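Local coordinates for VAO-type flavoprotein oxidase VAO615 (Myceliophthora thermophila, PDB 6F72), which binds one FAD bicovalently and is probably an oxidoreductase that reacts rapidly with molecular oxygen once reduced, though no substrate has been identified, at residues 44-49 / 140-145; 83-88 / 99-104; 331-334 / 339-342. All coordinates share one frame; numbering follows the deposited sequence.

How the contacts relate
Contact 2 (83-88 / 99-104) is the one at the flavin: the side chain of Ser87 comes within about 3 Å of the FAD. Contact 1 (44-49 / 140-145) lies at the periphery, where helix 40-49 meets helix 133-146, and its centre is about 30 Å from that of contact 2. The chain between its two helices includes all of contact 2. Contact 3 (331-334 / 339-342) comes later in the chain, where helix 316-335 packs on strand 339-344 of the seven-stranded antiparallel sheet; its Ser339 side chain is about 11 Å from FAD. Centres of contacts 1 and 3 are about 50 Å apart, on opposite sides of the chain's centre, while contacts 2 and 3 approach to about 15 Å at their nearest atoms.

Contact 1: residues 44-49 / 140-145; sequences AKLNKT and LKFAQK. With NAG (2-acetamido-2-deoxy-beta-D-glucopyranose), chain B.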
ATOM      1  N   ALA A  44       6.573 -32.280   6.110  1.00 37.72           N
ATOM      2  CA  ALA A  44       5.466 -32.986   6.771  1.00 38.61           C
ATOM      3  C   ALA A  44       5.446 -32.766   8.297  1.00 38.83           C
ATOM      4  O   ALA A  44       4.387 -32.545   8.877  1.00 38.69           O
ATOM      5  CB  ALA A  44       5.493 -34.476   6.444  1.00 40.04           C
ATOM      6  N   LYS A  45       6.622 -32.821   8.918  1.00 39.39           N
ATOM      7  CA  LYS A  45       6.804 -32.609  10.357  1.00 40.12           C
ATOM      8  C   LYS A  45       6.388 -31.179  10.769  1.00 39.07           C
ATOM      9  O   LYS A  45       5.745 -30.995  11.811  1.00 39.22           O
ATOM     10  CB  LYS A  45       8.260 -32.943  10.734  1.00 41.02           C
ATOM     11  CG  LYS A  45       8.757 -32.535  12.119  1.00 41.38           C
ATOM     12  CD  LYS A  45      10.224 -32.111  12.046  1.00 41.49           C
ATOM     13  CE  LYS A  45      10.376 -30.631  11.675  1.00 40.14           C
ATOM     14  NZ  LYS A  45      11.588 -30.318  10.856  1.00 39.96           N
ATOM     15  N   LEU A  46       6.741 -30.185   9.945  1.00 38.08           N
ATOM     16  CA  LEU A  46       6.236 -28.819  10.120  1.00 37.33           C
ATOM     17  C   LEU A  46       4.718 -28.784   9.932  1.00 37.72           C
ATOM     18  O   LEU A  46       4.007 -28.174  10.735  1.00 37.55           O
ATOM     19  CB  LEU A  46       6.935 -27.807   9.184  1.00 36.08           C
ATOM     20  CG  LEU A  46       6.413 -26.353   9.161  1.00 34.87           C
ATOM     21  CD1 LEU A  46       6.528 -25.651  10.512  1.00 34.73           C
ATOM     22  CD2 LEU A  46       7.076 -25.524   8.075  1.00 33.98           C
ATOM     23  N   ASN A  47       4.236 -29.460   8.891  1.00 38.62           N
ATOM     24  CA  ASN A  47       2.805 -29.523   8.595  1.00 39.52           C
ATOM     25  C   ASN A  47       1.960 -30.106   9.756  1.00 39.68           C
ATOM     26  O   ASN A  47       0.838 -29.644   9.997  1.00 39.34           O
ATOM     27  CB  ASN A  47       2.556 -30.285   7.290  1.00 41.73           C
ATOM     28  CG  ASN A  47       1.188 -30.004   6.698  1.00 44.19           C
ATOM     29  OD1 ASN A  47       0.514 -29.052   7.089  1.00 43.02           O
ATOM     30  ND2 ASN A  47       0.772 -30.840   5.741  1.00 48.11           N
ATOM     31  N   LYS A  48       2.511 -31.104  10.458  1.00 39.79           N
ATOM     32  CA  LYS A  48       1.888 -31.672  11.664  1.00 40.42           C
ATOM     33  C   LYS A  48       1.766 -30.614  12.773  1.00 39.50           C
ATOM     34  O   LYS A  48       0.659 -30.330  13.237  1.00 39.47           O
ATOM     35  CB  LYS A  48       2.677 -32.890  12.162  1.00 41.69           C
ATOM     36  CG  LYS A  48       2.006 -33.668  13.285  1.00 43.29           C
ATOM     37  CD  LYS A  48       2.995 -34.612  13.956  1.00 44.48           C
ATOM     38  CE  LYS A  48       2.410 -35.306  15.174  1.00 45.89           C
ATOM     39  NZ  LYS A  48       1.632 -36.523  14.822  1.00 47.38           N
ATOM     40  N   THR A  49       2.909 -30.034  13.156  1.00 38.54           N
ATOM     41  CA  THR A  49       2.999 -28.910  14.095  1.00 37.76           C
ATOM     42  C   THR A  49       1.976 -27.814  13.778  1.00 36.89           C
ATOM     43  O   THR A  49       1.339 -27.270  14.690  1.00 37.19           O
ATOM     44  CB  THR A  49       4.416 -28.290  14.101  1.00 37.08           C
ATOM     45  OG1 THR A  49       5.402 -29.327  14.106  1.00 37.88           O
ATOM     46  CG2 THR A  49       4.623 -27.436  15.327  1.00 37.04           C
ATOM     47  N   LEU A 140       8.620 -19.930  12.332  1.00 25.22           N
ATOM     48  CA  LEU A 140       9.876 -19.245  12.655  1.00 25.19           C
ATOM     49  C   LEU A 140      10.928 -20.212  13.193  1.00 26.15           C
ATOM     50  O   LEU A 140      12.082 -20.158  12.776  1.00 26.28           O
ATOM     51  CB  LEU A 140       9.647 -18.089  13.645  1.00 24.73           C
ATOM     52  CG  LEU A 140       8.856 -16.841  13.224  1.00 23.90           C
ATOM     53  CD1 LEU A 140       8.565 -15.951  14.427  1.00 23.76           C
ATOM     54  CD2 LEU A 140       9.574 -16.033  12.151  1.00 23.35           C
ATOM     55  N   LYS A 141      10.527 -21.107  14.098  1.00 27.00           N
ATOM     56  CA  LYS A 141      11.456 -22.104  14.649  1.00 28.14           C
ATOM     57  C   LYS A 141      11.989 -23.008  13.544  1.00 28.63           C
ATOM     58  O   LYS A 141      13.196 -23.272  13.475  1.00 29.12           O
ATOM     59  CB  LYS A 141      10.804 -22.967  15.739  1.00 28.94           C
ATOM     60  CG  LYS A 141      10.683 -22.278  17.074  1.00 28.96           C
ATOM     61  CD  LYS A 141      10.912 -23.250  18.222  1.00 30.09           C
ATOM     62  CE  LYS A 141      11.244 -22.506  19.509  1.00 30.13           C
ATOM     63  NZ  LYS A 141      12.386 -21.552  19.349  1.00 29.77           N
ATOM     64  N   PHE A 142      11.073 -23.468  12.690  1.00 28.57           N
ATOM     65  CA  PHE A 142      11.398 -24.342  11.571  1.00 29.06           C
ATOM     66  C   PHE A 142      12.345 -23.656  10.589  1.00 28.65           C
ATOM     67  O   PHE A 142      13.373 -24.235  10.209  1.00 29.25           O
ATOM     68  CB  PHE A 142      10.119 -24.785  10.855  1.00 28.96           C
ATOM     69  CG  PHE A 142      10.364 -25.663   9.653  1.00 29.41           C
ATOM     70  CD1 PHE A 142      10.563 -25.105   8.387  1.00 28.82           C
ATOM     71  CD2 PHE A 142      10.406 -27.051   9.788  1.00 30.50           C
ATOM     72  CE1 PHE A 142      10.791 -25.919   7.284  1.00 29.27           C
ATOM     73  CE2 PHE A 142      10.634 -27.860   8.689  1.00 30.95           C
ATOM     74  CZ  PHE A 142      10.827 -27.292   7.436  1.00 30.27           C
ATOM     75  N   ALA A 143      11.986 -22.435  10.182  1.00 27.73           N
ATOM     76  CA  ALA A 143      12.783 -21.672   9.213  1.00 27.31           C
ATOM     77  C   ALA A 143      14.166 -21.368   9.766  1.00 27.65           C
ATOM     78  O   ALA A 143      15.157 -21.455   9.039  1.00 27.88           O
ATOM     79  CB  ALA A 143      12.071 -20.400   8.788  1.00 26.21           C
ATOM     80  N   GLN A 144      14.235 -21.066  11.059  1.00 27.84           N
ATOM     81  CA  GLN A 144      15.520 -20.821  11.709  1.00 28.34           C
ATOM     82  C   GLN A 144      16.352 -22.109  11.863  1.00 29.42           C
ATOM     83  O   GLN A 144      17.563 -22.100  11.624  1.00 29.79           O
ATOM     84  CB  GLN A 144      15.353 -19.982  13.001  1.00 28.27           C
ATOM     85  CG  GLN A 144      14.931 -18.531  12.661  1.00 27.43           C
ATOM     86  CD  GLN A 144      14.608 -17.607  13.854  1.00 27.27           C
ATOM     87  OE1 GLN A 144      15.509 -17.156  14.585  1.00 27.53           O
ATOM     88  NE2 GLN A 144      13.318 -17.263  14.006  1.00 26.76           N
ATOM     89  N   LYS A 145      15.696 -23.222  12.198  1.00 29.95           N
ATOM     90  CA  LYS A 145      16.364 -24.532  12.232  1.00 31.04           C
ATOM     91  C   LYS A 145      16.917 -24.919  10.851  1.00 31.09           C
ATOM     92  O   LYS A 145      18.042 -25.423  10.750  1.00 31.87           O
ATOM     93  CB  LYS A 145      15.417 -25.621  12.760  1.00 31.71           C
ATOM     94  CG  LYS A 145      16.056 -26.995  12.934  1.00 33.10           C
ATOM     95  CD  LYS A 145      15.003 -28.092  13.040  1.00 33.69           C
ATOM     96  CE  LYS A 145      15.626 -29.470  12.959  1.00 35.03           C
ATOM     97  NZ  LYS A 145      14.658 -30.490  13.437  1.00 35.80           N
TER
HETATM   98  C1  NAG B   1      -0.502 -30.718   5.065  1.00 29.92           C
HETATM   99  C2  NAG B   1      -0.602 -30.949   3.546  1.00 34.81           C
HETATM  100  C3  NAG B   1      -2.014 -30.625   3.067  1.00 36.62           C
HETATM  101  C4  NAG B   1      -3.077 -31.456   3.797  1.00 39.04           C
HETATM  102  C5  NAG B   1      -2.898 -31.468   5.331  1.00 36.30           C
HETATM  103  C6  NAG B   1      -3.435 -32.775   5.915  1.00 36.69           C
HETATM  104  C7  NAG B   1       1.662 -30.463   2.636  1.00 35.68           C
HETATM  105  C8  NAG B   1       2.464 -29.447   1.877  1.00 36.08           C
HETATM  106  N2  NAG B   1       0.376 -30.141   2.829  1.00 34.84           N
HETATM  107  O3  NAG B   1      -2.106 -30.876   1.663  1.00 37.98           O
HETATM  108  O4  NAG B   1      -4.391 -30.983   3.436  1.00 45.13           O
HETATM  109  O5  NAG B   1      -1.537 -31.393   5.805  1.00 32.19           O
HETATM  110  O6  NAG B   1      -4.864 -32.750   5.963  1.00 39.02           O
HETATM  111  O7  NAG B   1       2.176 -31.495   3.045  1.00 36.48           O
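The ring of Phe142 carries Leu46 over one face and Lys45 at an edge. Leu46 CD2 stands 3.7 Å from the ring centroid, 18° off the ring normal, which makes a CH-pi contact; its closest ring atom is Phe142 CD1. The other parts of the leucine spread the touch: Leu46 CB lies 3.6 Å from Phe142 CD2, and Leu46 CD1 reaches back to Phe142 CB. Lys45 bends along its chain and brings its ammonium near the ring plane, with Lys45 NZ 3.4 Å from Phe142 CE2, so the charge meets the rim and not the pi face. Phe142 keeps CG opposite its backbone N (chi1 178°), which sends the ring across to the other helix. Beyond the rim the extended Lys145 ends with its NZ 4.0 Å from Lys45 NZ, two like charges that probably disfavour each other; a long, weak ion pair to Asp42 may offset this for Lys45. No hydrogen bond joins the two segments. Trp43 and His146 also meet the Phe142 ring, and Pro38 touches it. The segments run nearly antiparallel at 161°, their axes 11.1 Å apart, joining helix 40-49 to helix 133-146 of the FAD-binding PCMH-type region. Asn47, which carries an N-linked glycan, accepts a hydrogen bond from Leu54 N through OD1, tying helix 40-49 to strand 54-56, an outer strand of the four-stranded mixed sheet.

Contact 2: residues 83-88 / 99-104; sequences SWDIST and LSQNFQ. With NAG (2-acetamido-2-deoxy-beta-D-glucopyranose), chain C.
Two torsion choices set up the polar pairs between Trp84 and Gln104 and between Asp85 and Gln101. A chi1 of -168° carries the indole of Trp84 across to 99-104, whereas Gln101 folds at chi2 (89°) and turns its amide to Asp85. Trp84 NE1 donates to Gln104 OE1 over 2.9 Å; the oxygen sits in the indole plane, at the ring edge, but the N-H comes to the amide C=O from well off its axis and tilted out of the carbonyl plane. Ring and amide planes are 60° apart, so the two groups do not stack. Gln101 NE2 gives a nearly straight bond to Asp85 OD1, 3.0 Å long, in its own amide plane yet from above the carboxylate plane. Each partner of this pair has a second tie: Trp484 NE1 also donates to Asp85 OD1, and Gln101 NE2 also reaches Tyr409 O. A water over one face of the indole donates to Trp84 O at 2.7 Å and to Leu99 O at 2.9 Å, and accepts from Gln104 NE2. Leu99 CD1 rests 3.6 Å from Ser87 OG. Ser100 N-caps helix 101-104, its OG accepting from Phe103 N. Ser87, at the far side of 83-88 from the indole, bonds through OG to Ala407 O and touches both the FAD and His157, one of the two residues cross-linked to the flavin. The result is a largely buried polar seam: two N-H donors grip Asp85 OD1, which would probably favour its carboxylate form, and the water ties Trp84 O, in the Ser83-Ile86 turn, to Leu99 O, just ahead of helix 101-104.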
ATOM      1  N   SER A  83      -9.932 -10.294 -15.566  1.00 32.65           N
ATOM      2  CA  SER A  83      -9.736  -9.425 -14.395  1.00 31.79           C
ATOM      3  C   SER A  83      -8.338  -9.502 -13.762  1.00 30.53           C
ATOM      4  O   SER A  83      -8.144  -9.030 -12.635  1.00 29.94           O
ATOM      5  CB  SER A  83     -10.810  -9.727 -13.342  1.00 32.16           C
ATOM      6  OG  SER A  83     -12.106  -9.486 -13.863  1.00 33.30           O
ATOM      7  N   TRP A  84      -7.374 -10.079 -14.485  1.00 29.93           N
ATOM      8  CA  TRP A  84      -6.026 -10.337 -13.948  1.00 28.89           C
ATOM      9  C   TRP A  84      -5.258  -9.079 -13.539  1.00 28.30           C
ATOM     10  O   TRP A  84      -4.484  -9.090 -12.559  1.00 27.73           O
ATOM     11  CB  TRP A  84      -5.195 -11.129 -14.947  1.00 28.67           C
ATOM     12  CG  TRP A  84      -3.936 -11.668 -14.361  1.00 27.87           C
ATOM     13  CD1 TRP A  84      -2.689 -11.137 -14.475  1.00 27.30           C
ATOM     14  CD2 TRP A  84      -3.803 -12.838 -13.545  1.00 27.71           C
ATOM     15  NE1 TRP A  84      -1.775 -11.906 -13.798  1.00 26.89           N
ATOM     16  CE2 TRP A  84      -2.429 -12.958 -13.209  1.00 27.12           C
ATOM     17  CE3 TRP A  84      -4.709 -13.803 -13.072  1.00 28.01           C
ATOM     18  CZ2 TRP A  84      -1.931 -14.015 -12.430  1.00 26.92           C
ATOM     19  CZ3 TRP A  84      -4.219 -14.854 -12.280  1.00 27.82           C
ATOM     20  CH2 TRP A  84      -2.840 -14.946 -11.966  1.00 27.32           C
ATOM     21  N   ASP A  85      -5.475  -8.003 -14.289  1.00 28.53           N
ATOM     22  CA  ASP A  85      -4.837  -6.705 -14.010  1.00 28.10           C
ATOM     23  C   ASP A  85      -5.663  -5.788 -13.082  1.00 28.18           C
ATOM     24  O   ASP A  85      -5.418  -4.579 -13.007  1.00 28.16           O
ATOM     25  CB  ASP A  85      -4.475  -6.007 -15.334  1.00 28.33           C
ATOM     26  CG  ASP A  85      -3.495  -6.811 -16.178  1.00 28.05           C
ATOM     27  OD1 ASP A  85      -2.719  -7.639 -15.641  1.00 27.49           O
ATOM     28  OD2 ASP A  85      -3.493  -6.596 -17.396  1.00 28.54           O
ATOM     29  N   ILE A  86      -6.623  -6.383 -12.369  1.00 28.35           N
ATOM     30  CA  ILE A  86      -7.455  -5.697 -11.366  1.00 28.42           C
ATOM     31  C   ILE A  86      -7.112  -6.279  -9.979  1.00 27.75           C
ATOM     32  O   ILE A  86      -6.719  -7.445  -9.870  1.00 27.43           O
ATOM     33  CB  ILE A  86      -8.981  -5.822 -11.711  1.00 29.39           C
ATOM     34  CG1 ILE A  86      -9.292  -5.355 -13.163  1.00 30.08           C
ATOM     35  CG2 ILE A  86      -9.902  -5.176 -10.660  1.00 29.56           C
ATOM     36  CD1 ILE A  86      -8.994  -3.894 -13.500  1.00 30.20           C
ATOM     37  N   SER A  87      -7.203  -5.447  -8.938  1.00 27.49           N
ATOM     38  CA  SER A  87      -7.128  -5.927  -7.543  1.00 27.07           C
ATOM     39  C   SER A  87      -8.466  -6.582  -7.210  1.00 27.60           C
ATOM     40  O   SER A  87      -9.466  -5.905  -6.965  1.00 28.18           O
ATOM     41  CB  SER A  87      -6.788  -4.789  -6.566  1.00 26.68           C
ATOM     42  OG  SER A  87      -5.600  -4.125  -6.963  1.00 26.27           O
ATOM     43  N   THR A  88      -8.482  -7.907  -7.261  1.00 27.62           N
ATOM     44  CA  THR A  88      -9.703  -8.682  -7.031  1.00 28.23           C
ATOM     45  C   THR A  88      -9.540  -9.567  -5.817  1.00 27.97           C
ATOM     46  O   THR A  88      -8.421  -9.986  -5.478  1.00 27.26           O
ATOM     47  CB  THR A  88     -10.021  -9.618  -8.210  1.00 28.63           C
ATOM     48  OG1 THR A  88      -8.935 -10.539  -8.374  1.00 28.08           O
ATOM     49  CG2 THR A  88     -10.275  -8.828  -9.496  1.00 29.04           C
ATOM     50  N   LEU A  99      -0.140  -9.681  -6.375  1.00 22.11           N
ATOM     51  CA  LEU A  99      -0.872  -8.948  -7.406  1.00 22.29           C
ATOM     52  C   LEU A  99       0.014  -8.366  -8.531  1.00 22.14           C
ATOM     53  O   LEU A  99      -0.482  -8.067  -9.635  1.00 22.51           O
ATOM     54  CB  LEU A  99      -1.743  -7.850  -6.784  1.00 22.39           C
ATOM     55  CG  LEU A  99      -2.968  -8.113  -5.899  1.00 22.67           C
ATOM     56  CD1 LEU A  99      -3.596  -6.765  -5.586  1.00 22.80           C
ATOM     57  CD2 LEU A  99      -4.008  -8.987  -6.563  1.00 23.22           C
ATOM     58  N   SER A 100       1.315  -8.239  -8.273  1.00 21.57           N
ATOM     59  CA  SER A 100       2.216  -7.582  -9.227  1.00 21.34           C
ATOM     60  C   SER A 100       2.622  -8.456 -10.410  1.00 21.46           C
ATOM     61  O   SER A 100       3.357  -9.446 -10.248  1.00 21.36           O
ATOM     62  CB  SER A 100       3.456  -7.024  -8.528  1.00 20.91           C
ATOM     63  OG  SER A 100       4.455  -6.674  -9.465  1.00 20.92           O
ATOM     64  N   GLN A 101       2.187  -8.034 -11.603  1.00 21.65           N
ATOM     65  CA  GLN A 101       2.528  -8.710 -12.858  1.00 21.84           C
ATOM     66  C   GLN A 101       4.041  -8.719 -13.060  1.00 21.57           C
ATOM     67  O   GLN A 101       4.582  -9.647 -13.657  1.00 21.66           O
ATOM     68  CB  GLN A 101       1.853  -8.051 -14.072  1.00 22.21           C
ATOM     69  CG  GLN A 101       0.348  -7.803 -13.979  1.00 22.53           C
ATOM     70  CD  GLN A 101      -0.000  -6.451 -13.369  1.00 22.41           C
ATOM     71  OE1 GLN A 101       0.773  -5.892 -12.597  1.00 21.93           O
ATOM     72  NE2 GLN A 101      -1.178  -5.929 -13.705  1.00 22.87           N
ATOM     73  N   ASN A 102       4.722  -7.693 -12.542  1.00 21.25           N
ATOM     74  CA  ASN A 102       6.172  -7.617 -12.662  1.00 21.08           C
ATOM     75  C   ASN A 102       6.884  -8.674 -11.818  1.00 20.96           C
ATOM     76  O   ASN A 102       7.896  -9.222 -12.244  1.00 20.96           O
ATOM     77  CB  ASN A 102       6.678  -6.206 -12.341  1.00 20.84           C
ATOM     78  CG  ASN A 102       8.168  -6.026 -12.621  1.00 20.75           C
ATOM     79  OD1 ASN A 102       8.729  -6.602 -13.547  1.00 20.87           O
ATOM     80  ND2 ASN A 102       8.807  -5.181 -11.824  1.00 20.50           N
ATOM     81  N   PHE A 103       6.355  -8.941 -10.622  1.00 20.88           N
ATOM     82  CA  PHE A 103       6.942  -9.947  -9.750  1.00 20.97           C
ATOM     83  C   PHE A 103       6.475 -11.378 -10.093  1.00 21.53           C
ATOM     84  O   PHE A 103       7.223 -12.308  -9.850  1.00 21.53           O
ATOM     85  CB  PHE A 103       6.817  -9.572  -8.249  1.00 20.55           C
ATOM     86  CG  PHE A 103       7.712  -8.428  -7.860  1.00 20.19           C
ATOM     87  CD1 PHE A 103       9.070  -8.646  -7.584  1.00 20.10           C
ATOM     88  CD2 PHE A 103       7.229  -7.120  -7.858  1.00 20.03           C
ATOM     89  CE1 PHE A 103       9.910  -7.586  -7.281  1.00 19.86           C
ATOM     90  CE2 PHE A 103       8.067  -6.052  -7.558  1.00 19.82           C
ATOM     91  CZ  PHE A 103       9.408  -6.287  -7.269  1.00 19.72           C
ATOM     92  N   GLN A 104       5.266 -11.522 -10.651  1.00 22.14           N
ATOM     93  CA  GLN A 104       4.847 -12.762 -11.333  1.00 23.16           C
ATOM     94  C   GLN A 104       5.932 -13.121 -12.348  1.00 23.86           C
ATOM     95  O   GLN A 104       6.363 -14.268 -12.407  1.00 24.21           O
ATOM     96  CB  GLN A 104       3.500 -12.603 -12.042  1.00 23.25           C
ATOM     97  CG  GLN A 104       2.318 -12.538 -11.092  1.00 23.21           C
ATOM     98  CD  GLN A 104       1.088 -11.902 -11.711  1.00 23.43           C
ATOM     99  OE1 GLN A 104       1.002 -11.743 -12.923  1.00 23.59           O
ATOM    100  NE2 GLN A 104       0.121 -11.538 -10.866  1.00 23.42           N
TER
HETATM  101  C1  NAG C   1      12.494 -11.895 -14.093  1.00 20.63           C
HETATM  102  C2  NAG C   1      13.079 -10.999 -12.977  1.00 24.96           C
HETATM  103  C3  NAG C   1      14.522 -10.610 -13.290  1.00 26.59           C
HETATM  104  C4  NAG C   1      15.410 -11.820 -13.618  1.00 27.89           C
HETATM  105  C5  NAG C   1      14.711 -12.753 -14.614  1.00 26.56           C
HETATM  106  C6  NAG C   1      15.433 -14.088 -14.750  1.00 27.52           C
HETATM  107  C7  NAG C   1      11.587  -9.562 -11.617  1.00 26.18           C
HETATM  108  C8  NAG C   1      10.862  -8.254 -11.584  1.00 26.09           C
HETATM  109  N2  NAG C   1      12.294  -9.791 -12.734  1.00 25.53           N
HETATM  110  O3  NAG C   1      15.060  -9.896 -12.170  1.00 28.27           O
HETATM  111  O4  NAG C   1      16.625 -11.390 -14.248  1.00 31.58           O
HETATM  112  O5  NAG C   1      13.350 -13.027 -14.253  1.00 23.49           O
HETATM  113  O6  NAG C   1      15.073 -14.629 -16.026  1.00 29.62           O
HETATM  114  O7  NAG C   1      11.521 -10.333 -10.670  1.00 26.04           O
HETATM  115  O   HOH W   1      -2.062  -9.578 -11.500  1.00 31.13           O

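Contact 3: residues 331-334 / 339-342; sequences PDFL and SFTY
Phe333 and Phe340 form an apolar, buried aromatic contact between the C-terminal part of helix 316-335 and the start of strand 339-344, close along the chain and joined by a short connection. The two rings are nearly parallel, planes at 17°, but slid apart with centroids 4.6 Å from each other, so little of one lies over the other. Their closest atoms are Phe333 CE2 and Phe340 CD2, 3.4 Å apart; Phe340 CE2 lies over one face of the Phe333 ring, off toward the rim, and Phe333 CZ likewise lies over a face of the Phe340 ring. A chi1 of 177° swings the Phe333 ring out to the strand, and its in-plane edge meets the strand backbone, CE2 being 3.5 Å from Ser339 C. Leu334 adds a second touch, its CD2 3.8 Å from Ser339 CA. Helix 316-335 lies against one face of the seven-stranded antiparallel sheet, where strand 339-344 runs between 348-356 and 448-452, consistent with the substrate (cap) domain of VAO-type oxidases, whose large antiparallel sheet is flanked by helices. Replacing Phe333 with an alanine would probably open a gap over the face of Phe340 and leave the Ser339 backbone without its aromatic neighbour. Phe370 meets both rings edge-to-face, and Phe326, from the same helix as Phe333, also reaches Phe340. Thr305, Leu307 and Ala351 of the adjoining strands touch the Phe340 side chain, while Met355 touches Phe333. Ser339 CB points away from the helix, and its OG bonds to Ile239 O.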
ATOM      1  N   PRO A 331      -4.928  24.475   0.320  1.00 30.85           N
ATOM      2  CA  PRO A 331      -4.614  24.692   1.743  1.00 31.15           C
ATOM      3  C   PRO A 331      -5.776  24.886   2.733  1.00 31.39           C
ATOM      4  O   PRO A 331      -5.872  24.107   3.680  1.00 31.12           O
ATOM      5  CB  PRO A 331      -3.699  25.918   1.707  1.00 31.83           C
ATOM      6  CG  PRO A 331      -2.909  25.686   0.472  1.00 31.69           C
ATOM      7  CD  PRO A 331      -3.848  25.040  -0.521  1.00 31.23           C
ATOM      8  N   ASP A 332      -6.646  25.873   2.510  1.00 32.00           N
ATOM      9  CA  ASP A 332      -7.786  26.138   3.417  1.00 32.55           C
ATOM     10  C   ASP A 332      -8.841  25.032   3.413  1.00 31.79           C
ATOM     11  O   ASP A 332      -9.502  24.795   4.428  1.00 32.02           O
ATOM     12  CB  ASP A 332      -8.460  27.467   3.085  1.00 33.56           C
ATOM     13  CG  ASP A 332      -7.542  28.643   3.261  1.00 34.59           C
ATOM     14  OD1 ASP A 332      -6.644  28.598   4.129  1.00 34.82           O
ATOM     15  OD2 ASP A 332      -7.723  29.622   2.520  1.00 35.29           O
ATOM     16  N   PHE A 333      -9.002  24.387   2.261  1.00 31.00           N
ATOM     17  CA  PHE A 333      -9.922  23.268   2.097  1.00 30.22           C
ATOM     18  C   PHE A 333      -9.446  22.062   2.907  1.00 29.41           C
ATOM     19  O   PHE A 333     -10.240  21.430   3.599  1.00 29.26           O
ATOM     20  CB  PHE A 333     -10.052  22.944   0.608  1.00 29.98           C
ATOM     21  CG  PHE A 333     -10.912  21.752   0.297  1.00 29.51           C
ATOM     22  CD1 PHE A 333     -12.307  21.868   0.246  1.00 29.92           C
ATOM     23  CD2 PHE A 333     -10.327  20.515  -0.000  1.00 28.94           C
ATOM     24  CE1 PHE A 333     -13.101  20.758  -0.069  1.00 29.75           C
ATOM     25  CE2 PHE A 333     -11.116  19.403  -0.317  1.00 28.51           C
ATOM     26  CZ  PHE A 333     -12.504  19.529  -0.360  1.00 28.93           C
ATOM     27  N   LEU A 334      -8.148  21.771   2.833  1.00 28.84           N
ATOM     28  CA  LEU A 334      -7.548  20.663   3.574  1.00 28.20           C
ATOM     29  C   LEU A 334      -7.470  20.895   5.081  1.00 28.77           C
ATOM     30  O   LEU A 334      -7.682  19.958   5.858  1.00 28.53           O
ATOM     31  CB  LEU A 334      -6.162  20.341   3.035  1.00 27.64           C
ATOM     32  CG  LEU A 334      -6.022  20.007   1.545  1.00 27.21           C
ATOM     33  CD1 LEU A 334      -4.553  19.820   1.259  1.00 26.92           C
ATOM     34  CD2 LEU A 334      -6.805  18.766   1.130  1.00 26.70           C
ATOM     35  N   SER A 339     -10.593  16.607   1.884  1.00 27.46           N
ATOM     36  CA  SER A 339      -9.589  16.127   0.938  1.00 27.12           C
ATOM     37  C   SER A 339     -10.099  16.067  -0.491  1.00 27.26           C
ATOM     38  O   SER A 339     -11.310  15.922  -0.726  1.00 27.71           O
ATOM     39  CB  SER A 339      -9.098  14.739   1.334  1.00 26.82           C
ATOM     40  OG  SER A 339     -10.142  13.791   1.200  1.00 27.04           O
ATOM     41  N   PHE A 340      -9.162  16.171  -1.436  1.00 26.89           N
ATOM     42  CA  PHE A 340      -9.408  15.813  -2.831  1.00 26.86           C
ATOM     43  C   PHE A 340      -8.532  14.651  -3.227  1.00 26.54           C
ATOM     44  O   PHE A 340      -7.315  14.674  -3.013  1.00 26.23           O
ATOM     45  CB  PHE A 340      -9.147  16.988  -3.776  1.00 27.00           C
ATOM     46  CG  PHE A 340     -10.338  17.871  -3.990  1.00 27.39           C
ATOM     47  CD1 PHE A 340     -11.510  17.365  -4.575  1.00 27.57           C
ATOM     48  CD2 PHE A 340     -10.293  19.221  -3.629  1.00 27.65           C
ATOM     49  CE1 PHE A 340     -12.615  18.192  -4.778  1.00 28.12           C
ATOM     50  CE2 PHE A 340     -11.390  20.054  -3.830  1.00 28.17           C
ATOM     51  CZ  PHE A 340     -12.554  19.537  -4.400  1.00 28.51           C
ATOM     52  N   THR A 341      -9.174  13.621  -3.775  1.00 26.77           N
ATOM     53  CA  THR A 341      -8.484  12.579  -4.514  1.00 26.75           C
ATOM     54  C   THR A 341      -8.801  12.814  -6.000  1.00 27.08           C
ATOM     55  O   THR A 341      -9.962  13.027  -6.376  1.00 27.31           O
ATOM     56  CB  THR A 341      -8.808  11.161  -3.960  1.00 26.95           C
ATOM     57  OG1 THR A 341      -7.920  10.199  -4.538  1.00 27.32           O
ATOM     58  CG2 THR A 341     -10.272  10.720  -4.206  1.00 27.36           C
ATOM     59  N   TYR A 342      -7.761  12.854  -6.831  1.00 27.03           N
ATOM     60  CA  TYR A 342      -7.936  13.270  -8.204  1.00 27.45           C
ATOM     61  C   TYR A 342      -7.006  12.597  -9.216  1.00 27.77           C
ATOM     62  O   TYR A 342      -5.941  12.087  -8.860  1.00 27.68           O
ATOM     63  CB  TYR A 342      -7.873  14.797  -8.339  1.00 27.71           C
ATOM     64  CG  TYR A 342      -6.599  15.438  -7.877  1.00 27.61           C
ATOM     65  CD1 TYR A 342      -6.390  15.706  -6.528  1.00 27.29           C
ATOM     66  CD2 TYR A 342      -5.605  15.806  -8.791  1.00 27.97           C
ATOM     67  CE1 TYR A 342      -5.222  16.300  -6.086  1.00 27.34           C
ATOM     68  CE2 TYR A 342      -4.432  16.418  -8.359  1.00 27.99           C
ATOM     69  CZ  TYR A 342      -4.254  16.660  -7.002  1.00 27.70           C
ATOM     70  OH  TYR A 342      -3.107  17.233  -6.540  1.00 27.82           O
TER